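Local coordinates for acyl-CoA N-acyltransferases (NAT) superfamily protein (Arabidopsis thaliana, PDB 6TH0), which probably transfers the acetyl group of bound acetyl-CoA to the N-terminal methionine of transmembrane proteins and to protein lysines, using a GNAT-family domain, at residues I71-E76 and E91-Y96; S77-L82 and G131-V136; R153-L158 and L173-I178; L100-T105 and K113-E118. All coordinates share one frame; numbering follows the deposited sequence.

Contact 1. Residues I71-E76 and E91-Y96; sequences IVLAKE and EGTLVY
The carbonyl O of Val72 receives the backbone N of Leu94 at 2.8 Å. Val72 O also has Thr93 CA at 3.2 Å, a CA-H...O contact. Both belong to the antiparallel pairing of strands 63-73 and 93-102 in the central sheet of the GNAT fold. Val72 N returns a bond of 2.9 Å to Leu94 O, which makes Val72 and Leu94 a hydrogen-bonded pair. Beyond the end of the first strand, Ala74 N reaches Gly92 O at 2.9 Å with a nearly straight N-H...O angle of 168°. This bond carries the pairing into the 3-10 segment that starts at Ala74. The positive phi of Gly92 (86°) belongs to a backbone that a side chain would jam against the preceding carbonyl.

Apolar side chains pack on both faces of the pair. Ile71 and Val95 share one face, where Ile71 CD1 meets Val95 CG2 at 3.7 Å. Helix 111-123 also packs on Val95. Val72 and Leu94 lie on the other face, and Leu94 CD1 reaches back to Ala74 CA. Val72 CG2, anti to its own carbonyl carbon, rests against Tyr96 CB at 3.8 Å.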
# COMPACT_ATOMS: atom_id res chain seq x y z
N ILE A 71 1.73 2.60 -9.85
CA ILE A 71 1.77 1.68 -10.97
C ILE A 71 3.19 1.63 -11.50
O ILE A 71 3.85 2.67 -11.66
CB ILE A 71 0.76 2.13 -12.04
CG1 ILE A 71 -0.62 2.27 -11.39
CG2 ILE A 71 0.70 1.11 -13.16
CD1 ILE A 71 -1.20 0.97 -10.87
N VAL A 72 3.66 0.42 -11.80
CA VAL A 72 5.04 0.14 -12.18
C VAL A 72 5.03 -0.71 -13.45
O VAL A 72 4.32 -1.72 -13.50
CB VAL A 72 5.76 -0.62 -11.05
CG1 VAL A 72 7.22 -0.83 -11.37
CG2 VAL A 72 5.60 0.13 -9.72
N LEU A 73 5.80 -0.33 -14.45
CA LEU A 73 5.98 -1.21 -15.60
C LEU A 73 6.69 -2.48 -15.15
O LEU A 73 7.73 -2.42 -14.48
CB LEU A 73 6.77 -0.51 -16.70
CG LEU A 73 6.02 0.56 -17.49
CD1 LEU A 73 6.96 1.29 -18.43
CD2 LEU A 73 4.92 -0.12 -18.31
N ALA A 74 6.13 -3.63 -15.51
CA ALA A 74 6.65 -4.89 -14.99
C ALA A 74 8.15 -5.03 -15.24
O ALA A 74 8.90 -5.46 -14.35
CB ALA A 74 5.90 -6.08 -15.60
N LYS A 75 8.61 -4.69 -16.45
CA LYS A 75 10.02 -4.90 -16.77
C LYS A 75 10.94 -3.89 -16.09
O LYS A 75 12.17 -4.07 -16.15
CB LYS A 75 10.25 -4.89 -18.28
CG LYS A 75 9.90 -6.23 -18.92
CD LYS A 75 10.89 -6.63 -20.00
CE LYS A 75 10.63 -8.04 -20.52
NZ LYS A 75 11.42 -8.33 -21.76
N GLU A 76 10.40 -2.84 -15.49
CA GLU A 76 11.20 -1.88 -14.74
C GLU A 76 11.15 -2.15 -13.24
O GLU A 76 11.72 -1.37 -12.46
CB GLU A 76 10.73 -0.45 -15.05
CG GLU A 76 10.80 -0.11 -16.53
CD GLU A 76 10.44 1.33 -16.83
OE1 GLU A 76 10.91 1.85 -17.87
OE2 GLU A 76 9.70 1.95 -16.04
N GLU A 91 4.21 -6.30 -22.10
CA GLU A 91 5.03 -6.26 -20.89
C GLU A 91 4.18 -6.35 -19.64
O GLU A 91 4.47 -7.14 -18.72
CB GLU A 91 5.88 -4.99 -20.88
CG GLU A 91 7.05 -5.05 -19.94
CD GLU A 91 7.65 -3.69 -19.69
OE1 GLU A 91 7.94 -2.96 -20.67
OE2 GLU A 91 7.82 -3.34 -18.50
N GLY A 92 3.13 -5.54 -19.55
CA GLY A 92 2.30 -5.55 -18.37
C GLY A 92 2.82 -4.64 -17.26
O GLY A 92 3.89 -4.04 -17.34
N THR A 93 2.00 -4.50 -16.23
CA THR A 93 2.28 -3.65 -15.09
C THR A 93 2.15 -4.42 -13.78
O THR A 93 1.71 -5.56 -13.73
CB THR A 93 1.32 -2.46 -15.05
OG1 THR A 93 -0.03 -2.95 -15.12
CG2 THR A 93 1.61 -1.47 -16.21
N LEU A 94 2.52 -3.72 -12.72
CA LEU A 94 2.42 -4.19 -11.35
C LEU A 94 1.91 -3.03 -10.52
O LEU A 94 2.12 -1.87 -10.87
CB LEU A 94 3.77 -4.66 -10.82
CG LEU A 94 4.33 -5.93 -11.44
CD1 LEU A 94 5.81 -6.04 -11.15
CD2 LEU A 94 3.58 -7.12 -10.88
N VAL A 95 1.20 -3.35 -9.43
CA VAL A 95 0.82 -2.37 -8.42
C VAL A 95 1.77 -2.53 -7.24
O VAL A 95 1.96 -3.65 -6.74
CB VAL A 95 -0.65 -2.53 -8.00
CG1 VAL A 95 -1.01 -1.51 -6.92
CG2 VAL A 95 -1.56 -2.37 -9.22
N TYR A 96 2.39 -1.42 -6.82
CA TYR A 96 3.33 -1.40 -5.70
C TYR A 96 2.69 -0.66 -4.53
O TYR A 96 2.48 0.55 -4.60
CB TYR A 96 4.64 -0.72 -6.12
CG TYR A 96 5.70 -0.68 -5.04
CD1 TYR A 96 6.44 -1.82 -4.72
CD2 TYR A 96 5.98 0.51 -4.36
CE1 TYR A 96 7.42 -1.79 -3.74
CE2 TYR A 96 6.95 0.54 -3.37
CZ TYR A 96 7.67 -0.60 -3.06
OH TYR A 96 8.64 -0.54 -2.08

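Contact 2. Residues S77-L82 and G131-V136; sequences SEISDL and GVYLHV. With ACO (acetyl coenzyme *a), chain C.
Glu78 and His135 meet tip to tip in the polar part of this contact. His135 NE2 donates to Glu78 OE2 at 2.5 Å, a short bond with a bent N-H...O angle of 137°. The oxygen lies nearly in the imidazole plane, at the ring edge. Seen from the carboxylate, the nitrogen comes from the syn side but 34° out of plane. The other ring nitrogen, His135 ND1, is hydrogen-bonded to Tyr96 OH. The imidazole is therefore held at both nitrogens, which limits its rotation. Phe161 also stacks on the ring.

Packing gathers round Tyr133. Ile79 CD1 sits over one face of the Tyr133 ring in a CH-pi contact, 4.0 Å from CD1 to the ring centroid. Ser77 CB makes a van der Waals contact with Tyr133 OH at 3.4 Å, and Glu78 CG comes to Tyr133 CE2 at 4.1 Å. The three residues lie in a type I turn from Ser77 to Ser80. Ser77 OG is bonded to Ala74 O.

The cofactor meets the strand through backbone atoms and the Val136 side chain. His135 O lies 3.4 Å from the acetyl CH3, and Val136 CA lies 3.5 Å from the acetyl O. Strand 129-137 thus brings the His135 carbonyl and Val136 to the acetyl group, while the imidazole turns to the loop. This is the acetyl-CoA pocket on a central strand of the GNAT sheet.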
# COMPACT_ATOMS: atom_id res chain seq x y z
N SER A 77 10.44 -3.19 -12.82
CA SER A 77 10.31 -3.50 -11.40
C SER A 77 11.45 -4.40 -10.96
O SER A 77 12.06 -5.11 -11.77
CB SER A 77 8.97 -4.19 -11.11
OG SER A 77 9.00 -5.51 -11.61
N GLU A 78 11.71 -4.41 -9.66
CA GLU A 78 12.76 -5.28 -9.14
C GLU A 78 12.38 -6.75 -9.13
O GLU A 78 13.25 -7.59 -8.89
CB GLU A 78 13.14 -4.85 -7.73
CG GLU A 78 12.06 -5.15 -6.72
CD GLU A 78 12.28 -4.42 -5.41
OE1 GLU A 78 12.15 -3.18 -5.39
OE2 GLU A 78 12.58 -5.09 -4.39
N ILE A 79 11.12 -7.10 -9.39
CA ILE A 79 10.71 -8.49 -9.40
C ILE A 79 10.49 -8.99 -10.82
O ILE A 79 9.89 -10.05 -11.02
CB ILE A 79 9.45 -8.73 -8.55
CG1 ILE A 79 8.28 -7.93 -9.11
CG2 ILE A 79 9.71 -8.38 -7.09
CD1 ILE A 79 6.99 -8.16 -8.38
N SER A 80 11.01 -8.26 -11.80
CA SER A 80 10.90 -8.71 -13.18
C SER A 80 11.53 -10.08 -13.35
O SER A 80 11.12 -10.85 -14.23
CB SER A 80 11.55 -7.69 -14.12
OG SER A 80 11.30 -8.04 -15.46
N ASP A 81 12.54 -10.40 -12.54
CA ASP A 81 13.19 -11.70 -12.62
C ASP A 81 12.26 -12.83 -12.21
O ASP A 81 12.55 -14.00 -12.51
CB ASP A 81 14.44 -11.75 -11.74
CG ASP A 81 14.12 -11.53 -10.26
OD1 ASP A 81 13.47 -10.52 -9.92
OD2 ASP A 81 14.51 -12.39 -9.44
N LEU A 82 11.16 -12.52 -11.54
CA LEU A 82 10.27 -13.56 -11.03
C LEU A 82 9.13 -13.88 -11.99
O LEU A 82 8.38 -14.84 -11.74
CB LEU A 82 9.67 -13.12 -9.69
CG LEU A 82 10.61 -12.76 -8.54
CD1 LEU A 82 9.77 -12.31 -7.37
CD2 LEU A 82 11.50 -13.94 -8.16
N GLY A 131 -0.04 -8.26 -10.79
CA GLY A 131 -0.17 -8.49 -9.37
C GLY A 131 0.26 -7.28 -8.57
O GLY A 131 0.34 -6.16 -9.08
N VAL A 132 0.55 -7.54 -7.29
CA VAL A 132 0.86 -6.53 -6.28
C VAL A 132 2.15 -6.92 -5.59
O VAL A 132 2.37 -8.11 -5.31
CB VAL A 132 -0.29 -6.41 -5.25
CG1 VAL A 132 -0.02 -5.29 -4.22
CG2 VAL A 132 -1.64 -6.23 -5.96
N TYR A 133 3.01 -5.94 -5.31
CA TYR A 133 4.20 -6.19 -4.49
C TYR A 133 4.46 -4.98 -3.60
O TYR A 133 3.84 -3.92 -3.75
CB TYR A 133 5.44 -6.56 -5.33
CG TYR A 133 6.16 -5.46 -6.11
CD1 TYR A 133 5.58 -4.85 -7.22
CD2 TYR A 133 7.45 -5.08 -5.76
CE1 TYR A 133 6.26 -3.85 -7.93
CE2 TYR A 133 8.14 -4.10 -6.46
CZ TYR A 133 7.54 -3.48 -7.55
OH TYR A 133 8.25 -2.50 -8.25
N LEU A 134 5.32 -5.18 -2.62
CA LEU A 134 5.63 -4.16 -1.64
C LEU A 134 6.82 -4.63 -0.82
O LEU A 134 7.27 -5.78 -0.93
CB LEU A 134 4.42 -3.88 -0.74
CG LEU A 134 4.10 -5.08 0.17
CD1 LEU A 134 3.49 -4.57 1.43
CD2 LEU A 134 3.19 -6.13 -0.50
N HIS A 135 7.31 -3.74 0.03
CA HIS A 135 8.36 -4.05 0.98
C HIS A 135 7.83 -3.78 2.38
O HIS A 135 7.13 -2.79 2.61
CB HIS A 135 9.63 -3.23 0.72
CG HIS A 135 10.29 -3.54 -0.59
ND1 HIS A 135 9.97 -2.90 -1.76
CD2 HIS A 135 11.27 -4.42 -0.90
CE1 HIS A 135 10.72 -3.37 -2.74
NE2 HIS A 135 11.52 -4.30 -2.24
N VAL A 136 8.15 -4.68 3.30
CA VAL A 136 7.77 -4.58 4.69
C VAL A 136 9.04 -4.45 5.52
O VAL A 136 10.02 -5.17 5.28
CB VAL A 136 6.96 -5.83 5.12
CG1 VAL A 136 6.56 -5.75 6.57
CG2 VAL A 136 5.74 -6.01 4.20
N1A ACO C . -11.40 -9.67 16.21
C2A ACO C . -10.14 -9.84 16.74
N3A ACO C . -8.92 -9.75 16.16
C4A ACO C . -9.01 -9.44 14.81
C5A ACO C . -10.25 -9.24 14.12
C6A ACO C . -11.43 -9.37 14.87
N6A ACO C . -12.65 -9.18 14.27
N7A ACO C . -10.03 -8.93 12.77
C8A ACO C . -8.69 -8.95 12.65
N9A ACO C . -8.03 -9.25 13.84
C1B ACO C . -6.59 -9.37 14.07
C2B ACO C . -5.80 -10.05 12.86
O2B ACO C . -5.90 -11.41 12.94
C3B ACO C . -4.37 -9.53 13.37
O3B ACO C . -4.11 -10.28 14.45
P3B ACO C . -2.31 -10.58 14.69
O7A ACO C . -1.98 -9.19 15.14
O8A ACO C . -2.26 -11.68 15.73
O9A ACO C . -1.91 -10.91 13.27
C4B ACO C . -4.69 -8.04 13.75
O4B ACO C . -6.06 -8.03 14.26
C5B ACO C . -4.48 -7.09 12.56
O5B ACO C . -5.21 -7.50 11.45
P1A ACO C . -6.00 -6.19 10.83
O1A ACO C . -6.96 -5.67 11.83
O2A ACO C . -6.45 -6.56 9.44
O3A ACO C . -4.92 -4.92 10.55
P2A ACO C . -5.17 -3.59 11.40
O4A ACO C . -6.31 -2.80 10.87
O5A ACO C . -4.99 -3.75 12.88
O6A ACO C . -3.83 -2.58 10.94
CBP ACO C . -1.49 -2.32 10.48
CCP ACO C . -2.69 -3.33 10.73
CDP ACO C . -1.75 -1.64 9.15
CEP ACO C . -0.16 -3.08 10.44
CAP ACO C . -1.54 -1.32 11.66
OAP ACO C . -1.09 -1.93 12.87
C9P ACO C . -0.70 -0.07 11.47
O9P ACO C . -1.19 0.94 11.03
N8P ACO C . 0.62 -0.09 11.88
C7P ACO C . 1.51 1.11 11.73
C6P ACO C . 1.76 1.41 10.28
C5P ACO C . 2.50 0.25 9.72
O5P ACO C . 3.35 -0.40 10.32
N4P ACO C . 2.18 -0.10 8.42
C3P ACO C . 2.90 -1.26 7.89
C2P ACO C . 3.05 -1.12 6.42
S1P ACO C . 4.00 -2.59 5.80
C ACO C . 5.63 -1.88 5.99
O ACO C . 6.39 -2.22 6.86
CH3 ACO C . 5.99 -0.83 5.08

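Contact 3. Residues R153-L158 and L173-I178; sequences RCVRRL and LFVYFI
Leu173 pairs with two successive residues of the partner strand, Val155 and Arg156. Leu173 N donates to Arg156 O at 3.0 Å, and Leu173 O receives Val155 N at 2.9 Å. The extra residue on the 153-158 side makes a beta bulge, in keeping with the psi of -55° at Val155. The Leu173 side chain lies alongside Val155 and Arg156 and points the same way. Leu173 CD2 is 3.7 Å from Val155 CB and 3.6 Å from Arg156 NE. The Arg156 guanidinium continues to a salt bridge with Asp81.

Phe174 comes next, in a non-hydrogen-bonded pair with Cys154. Its chi1 (-86°) puts CG anti to the carbonyl carbon, and the ring turns one face to Cys154. CB of Cys154 approaches Phe174 CE1 at 3.6 Å, and Cys154 SG stands 4.2 Å from the Phe174 ring centroid in a sulfur-aromatic contact. An alanine at Phe174 would probably leave Cys154 CB and SG without the aromatic face they rest on and open a gap on this side of the hairpin.

Val175 forms a hydrogen-bonded pair with Arg153, whose N reaches Val175 O at 2.8 Å. Val175 CG2 meets Val155 CG2 at 3.6 Å. Tyr176 N bonds instead to Val132 O on the other flank of the strand.

Strands 153-164 and 167-177 form a hairpin at the edge of the sheet. Backbone bonds set its register. The Cys154-Phe174 contact lies on one face and the Leu173 and Val175 carbons on the other, so side chains add dispersion rather than further polar bonds.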
# COMPACT_ATOMS: atom_id res chain seq x y z
N ARG A 153 3.39 -13.83 -0.96
CA ARG A 153 4.57 -14.67 -0.76
C ARG A 153 5.72 -13.78 -0.31
O ARG A 153 5.98 -12.74 -0.92
CB ARG A 153 4.94 -15.38 -2.06
CG ARG A 153 4.35 -16.75 -2.20
CD ARG A 153 2.85 -16.67 -2.32
NE ARG A 153 2.32 -17.99 -2.69
CZ ARG A 153 1.03 -18.24 -2.89
NH1 ARG A 153 0.13 -17.28 -2.76
NH2 ARG A 153 0.65 -19.47 -3.23
N CYS A 154 6.43 -14.20 0.74
CA CYS A 154 7.64 -13.52 1.20
C CYS A 154 8.81 -14.03 0.37
O CYS A 154 9.13 -15.23 0.40
CB CYS A 154 7.87 -13.79 2.69
SG CYS A 154 9.22 -12.73 3.32
N VAL A 155 9.38 -13.15 -0.46
CA VAL A 155 10.36 -13.58 -1.46
C VAL A 155 11.79 -13.58 -0.93
O VAL A 155 12.48 -14.60 -1.02
CB VAL A 155 10.26 -12.69 -2.71
CG1 VAL A 155 11.31 -13.09 -3.74
CG2 VAL A 155 8.86 -12.74 -3.28
N ARG A 156 12.25 -12.45 -0.41
CA ARG A 156 13.65 -12.32 -0.04
C ARG A 156 13.83 -11.11 0.86
O ARG A 156 12.97 -10.23 0.94
CB ARG A 156 14.55 -12.21 -1.28
CG ARG A 156 14.17 -11.07 -2.24
CD ARG A 156 14.71 -11.41 -3.63
NE ARG A 156 14.18 -10.51 -4.64
CZ ARG A 156 14.11 -10.81 -5.94
NH1 ARG A 156 14.52 -12.00 -6.37
NH2 ARG A 156 13.61 -9.93 -6.79
N ARG A 157 14.99 -11.06 1.52
CA ARG A 157 15.35 -9.96 2.40
C ARG A 157 16.29 -8.99 1.69
O ARG A 157 17.27 -9.41 1.06
CB ARG A 157 16.03 -10.50 3.66
CG ARG A 157 16.31 -9.45 4.72
CD ARG A 157 17.05 -10.07 5.89
NE ARG A 157 17.16 -9.14 7.00
CZ ARG A 157 16.36 -9.17 8.06
NH1 ARG A 157 16.52 -8.28 9.03
NH2 ARG A 157 15.40 -10.08 8.16
N LEU A 158 15.97 -7.70 1.76
CA LEU A 158 16.81 -6.64 1.21
C LEU A 158 17.50 -5.90 2.36
O LEU A 158 16.83 -5.32 3.21
CB LEU A 158 15.99 -5.66 0.37
CG LEU A 158 15.49 -6.25 -0.95
CD1 LEU A 158 14.45 -7.34 -0.71
CD2 LEU A 158 14.96 -5.18 -1.89
N LEU A 173 10.68 -8.33 0.75
CA LEU A 173 9.87 -8.18 -0.46
C LEU A 173 8.70 -9.16 -0.41
O LEU A 173 8.90 -10.35 -0.16
CB LEU A 173 10.73 -8.48 -1.68
CG LEU A 173 9.96 -8.70 -3.00
CD1 LEU A 173 9.32 -7.39 -3.44
CD2 LEU A 173 10.85 -9.29 -4.10
N PHE A 174 7.47 -8.66 -0.59
CA PHE A 174 6.27 -9.51 -0.63
C PHE A 174 5.60 -9.34 -1.98
O PHE A 174 5.52 -8.23 -2.48
CB PHE A 174 5.24 -9.17 0.47
CG PHE A 174 5.49 -9.84 1.79
CD1 PHE A 174 4.86 -11.03 2.10
CD2 PHE A 174 6.30 -9.23 2.74
CE1 PHE A 174 5.07 -11.64 3.34
CE2 PHE A 174 6.51 -9.83 3.97
CZ PHE A 174 5.89 -11.02 4.27
N VAL A 175 5.14 -10.44 -2.58
CA VAL A 175 4.50 -10.39 -3.89
C VAL A 175 3.21 -11.19 -3.87
O VAL A 175 3.11 -12.20 -3.17
CB VAL A 175 5.43 -10.89 -5.03
CG1 VAL A 175 6.73 -10.11 -5.04
CG2 VAL A 175 5.69 -12.38 -4.89
N TYR A 176 2.19 -10.68 -4.56
CA TYR A 176 0.99 -11.45 -4.87
C TYR A 176 0.79 -11.41 -6.39
O TYR A 176 0.36 -10.38 -6.93
CB TYR A 176 -0.24 -10.89 -4.16
CG TYR A 176 -1.48 -11.73 -4.39
CD1 TYR A 176 -1.71 -12.88 -3.66
CD2 TYR A 176 -2.41 -11.37 -5.34
CE1 TYR A 176 -2.84 -13.65 -3.87
CE2 TYR A 176 -3.55 -12.13 -5.56
CZ TYR A 176 -3.76 -13.26 -4.82
OH TYR A 176 -4.88 -14.02 -5.05
N PHE A 177 1.03 -12.53 -7.05
CA PHE A 177 0.82 -12.61 -8.50
C PHE A 177 -0.58 -13.11 -8.80
O PHE A 177 -1.05 -14.07 -8.19
CB PHE A 177 1.86 -13.51 -9.17
CG PHE A 177 3.23 -12.89 -9.28
CD1 PHE A 177 3.48 -11.94 -10.27
CD2 PHE A 177 4.26 -13.28 -8.45
CE1 PHE A 177 4.74 -11.35 -10.39
CE2 PHE A 177 5.53 -12.69 -8.56
CZ PHE A 177 5.76 -11.72 -9.54
N ILE A 178 -1.23 -12.46 -9.77
CA ILE A 178 -2.60 -12.84 -10.13
C ILE A 178 -2.62 -14.23 -10.74
O ILE A 178 -3.56 -15.00 -10.54
CB ILE A 178 -3.21 -11.81 -11.10
CG1 ILE A 178 -3.33 -10.44 -10.45
CG2 ILE A 178 -4.55 -12.31 -11.60
CD1 ILE A 178 -4.03 -10.44 -9.09

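Contact 4. Residues L100-T105 and K113-E118; sequences LGVVET and KALINE. With ACO (acetyl coenzyme *a), chain C.
Strand Leu100-Val102 and helix Lys113-Glu118 run in roughly opposed directions, at 147°, their axes approaching to 9.4 Å. They belong to the first two elements of the beta-alpha-beta unit formed by strand 93-102, helix 111-123 and strand 129-137.

Leu100 fills the space between them. Its CG is anti to the backbone N (chi1 165°), and the two methyls part from there. Leu100 CD1 meets Leu115 CB at 3.9 Å. Leu100 CD2 meets Ile116 CD1 at 3.9 Å, the two side chains crossing at about a right angle. Leu100 CD2 also touches the pantetheine methyl CDP of acetyl-CoA at 4.0 Å. An alanine at Leu100 would probably open a gap between strand and helix and leave Leu115, Ile116 and that cofactor methyl without their shared partner. Val102 makes a lighter contact, its CG2 facing Leu115 CD1.

The backbone of the strand pairs with the pantetheine arm. Leu100 O accepts acetyl-CoA N4P at 2.9 Å, almost straight at 171°. Val102 N gives a bond of 2.9 Å to acetyl-CoA O9P. On the helix, Lys113 N reaches the diphosphate oxygen O2A at 3.3 Å. The chemistry is divided. Carbon packing sets helix against strand. Main-chain groups here bond the pantetheine amides and a diphosphate oxygen, while side chains of Arg145, Arg149 and Asn140 supply further bonds to the cofactor.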
# COMPACT_ATOMS: atom_id res chain seq x y z
N LEU A 100 0.57 1.99 4.18
CA LEU A 100 -0.64 1.38 4.71
C LEU A 100 -0.65 1.69 6.19
O LEU A 100 0.40 1.58 6.82
CB LEU A 100 -0.63 -0.14 4.48
CG LEU A 100 -1.63 -0.98 5.25
CD1 LEU A 100 -3.02 -0.80 4.66
CD2 LEU A 100 -1.22 -2.44 5.25
N GLY A 101 -1.79 2.12 6.72
CA GLY A 101 -1.89 2.41 8.15
C GLY A 101 -3.32 2.48 8.59
O GLY A 101 -4.21 2.85 7.82
N VAL A 102 -3.55 2.15 9.87
CA VAL A 102 -4.85 2.27 10.52
C VAL A 102 -4.62 2.98 11.85
O VAL A 102 -3.63 2.70 12.53
CB VAL A 102 -5.52 0.89 10.71
CG1 VAL A 102 -6.84 1.02 11.44
CG2 VAL A 102 -5.73 0.16 9.34
N VAL A 103 -5.48 3.93 12.22
CA VAL A 103 -5.25 4.62 13.48
C VAL A 103 -5.38 3.62 14.63
O VAL A 103 -6.20 2.70 14.61
CB VAL A 103 -6.16 5.84 13.73
CG1 VAL A 103 -6.11 6.86 12.56
CG2 VAL A 103 -7.58 5.42 14.04
N GLU A 104 -4.57 3.84 15.66
CA GLU A 104 -4.37 2.85 16.72
C GLU A 104 -5.71 2.34 17.28
O GLU A 104 -5.90 1.13 17.44
CB GLU A 104 -3.48 3.49 17.79
CG GLU A 104 -2.59 2.53 18.55
CD GLU A 104 -1.40 3.22 19.21
OE1 GLU A 104 -1.16 4.42 18.95
OE2 GLU A 104 -0.67 2.54 19.96
N THR A 105 -6.65 3.23 17.56
CA THR A 105 -7.89 2.79 18.18
C THR A 105 -8.82 2.03 17.23
O THR A 105 -9.85 1.52 17.68
CB THR A 105 -8.63 3.98 18.78
OG1 THR A 105 -8.82 4.99 17.79
CG2 THR A 105 -7.84 4.56 19.95
N LYS A 113 -6.59 -5.37 6.41
CA LYS A 113 -6.86 -6.45 5.47
C LYS A 113 -7.79 -5.98 4.36
O LYS A 113 -7.57 -6.30 3.18
CB LYS A 113 -7.46 -7.64 6.22
CG LYS A 113 -7.78 -8.83 5.34
CD LYS A 113 -8.25 -10.01 6.20
CE LYS A 113 -8.22 -11.32 5.42
NZ LYS A 113 -9.21 -11.33 4.31
N ALA A 114 -8.85 -5.26 4.72
CA ALA A 114 -9.78 -4.77 3.69
C ALA A 114 -9.10 -3.77 2.77
O ALA A 114 -9.35 -3.78 1.55
CB ALA A 114 -11.02 -4.16 4.34
N LEU A 115 -8.24 -2.92 3.31
CA LEU A 115 -7.54 -1.95 2.47
C LEU A 115 -6.66 -2.66 1.44
O LEU A 115 -6.68 -2.33 0.25
CB LEU A 115 -6.71 -1.00 3.34
CG LEU A 115 -7.51 0.08 4.09
CD1 LEU A 115 -6.66 0.71 5.19
CD2 LEU A 115 -8.04 1.17 3.15
N ILE A 116 -5.88 -3.65 1.88
CA ILE A 116 -5.08 -4.43 0.94
C ILE A 116 -5.98 -5.10 -0.09
O ILE A 116 -5.68 -5.12 -1.29
CB ILE A 116 -4.23 -5.46 1.70
CG1 ILE A 116 -3.23 -4.75 2.61
CG2 ILE A 116 -3.52 -6.38 0.73
CD1 ILE A 116 -2.64 -5.70 3.67
N ASN A 117 -7.11 -5.65 0.36
CA ASN A 117 -8.05 -6.28 -0.56
C ASN A 117 -8.44 -5.32 -1.68
O ASN A 117 -8.55 -5.72 -2.85
CB ASN A 117 -9.28 -6.76 0.22
CG ASN A 117 -10.22 -7.56 -0.62
OD1 ASN A 117 -9.80 -8.42 -1.39
ND2 ASN A 117 -11.52 -7.28 -0.49
N GLU A 118 -8.67 -4.05 -1.34
CA GLU A 118 -8.99 -3.05 -2.37
C GLU A 118 -7.89 -2.96 -3.41
O GLU A 118 -8.17 -2.86 -4.61
CB GLU A 118 -9.21 -1.68 -1.72
CG GLU A 118 -10.42 -1.61 -0.81
CD GLU A 118 -11.72 -1.84 -1.55
OE1 GLU A 118 -11.76 -1.55 -2.76
OE2 GLU A 118 -12.70 -2.32 -0.94
N1A ACO C . -11.40 -9.67 16.21
C2A ACO C . -10.14 -9.84 16.74
N3A ACO C . -8.92 -9.75 16.16
C4A ACO C . -9.01 -9.44 14.81
C5A ACO C . -10.25 -9.24 14.12
C6A ACO C . -11.43 -9.37 14.87
N6A ACO C . -12.65 -9.18 14.27
N7A ACO C . -10.03 -8.93 12.77
C8A ACO C . -8.69 -8.95 12.65
N9A ACO C . -8.03 -9.25 13.84
C1B ACO C . -6.59 -9.37 14.07
C2B ACO C . -5.80 -10.05 12.86
O2B ACO C . -5.90 -11.41 12.94
C3B ACO C . -4.37 -9.53 13.37
O3B ACO C . -4.11 -10.28 14.45
P3B ACO C . -2.31 -10.58 14.69
O7A ACO C . -1.98 -9.19 15.14
O8A ACO C . -2.26 -11.68 15.73
O9A ACO C . -1.91 -10.91 13.27
C4B ACO C . -4.69 -8.04 13.75
O4B ACO C . -6.06 -8.03 14.26
C5B ACO C . -4.48 -7.09 12.56
O5B ACO C . -5.21 -7.50 11.45
P1A ACO C . -6.00 -6.19 10.83
O1A ACO C . -6.96 -5.67 11.83
O2A ACO C . -6.45 -6.56 9.44
O3A ACO C . -4.92 -4.92 10.55
P2A ACO C . -5.17 -3.59 11.40
O4A ACO C . -6.31 -2.80 10.87
O5A ACO C . -4.99 -3.75 12.88
O6A ACO C . -3.83 -2.58 10.94
CBP ACO C . -1.49 -2.32 10.48
CCP ACO C . -2.69 -3.33 10.73
CDP ACO C . -1.75 -1.64 9.15
CEP ACO C . -0.16 -3.08 10.44
CAP ACO C . -1.54 -1.32 11.66
OAP ACO C . -1.09 -1.93 12.87
C9P ACO C . -0.70 -0.07 11.47
O9P ACO C . -1.19 0.94 11.03
N8P ACO C . 0.62 -0.09 11.88
C7P ACO C . 1.51 1.11 11.73
C6P ACO C . 1.76 1.41 10.28
C5P ACO C . 2.50 0.25 9.72
O5P ACO C . 3.35 -0.40 10.32
N4P ACO C . 2.18 -0.10 8.42
C3P ACO C . 2.90 -1.26 7.89
C2P ACO C . 3.05 -1.12 6.42
S1P ACO C . 4.00 -2.59 5.80
C ACO C . 5.63 -1.88 5.99
O ACO C . 6.39 -2.22 6.86
CH3 ACO C . 5.99 -0.83 5.08

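How the contacts relate
From the N terminus, strand 63-73 comes first. Contact 1 pairs its end with the start of strand 93-102, closing the intervening loop. That loop includes residues 77-82, which reach forward to strand 129-137 in contact 2. Contacts 1 and 2 therefore cross, and they touch where strands 93-102 and 129-137 lie side by side. Contact 4 is nested inside the span closed by contact 2. It closes the short connection 106-112 between the far end of strand 93-102 and helix 111-123. Contacts 2 and 4 both touch acetyl-CoA. Contact 3 follows in series and closes the C-terminal hairpin. Strand 167-177 joins it to strand 129-137, so the contacts span neighbouring strands from 63-73 to 153-164.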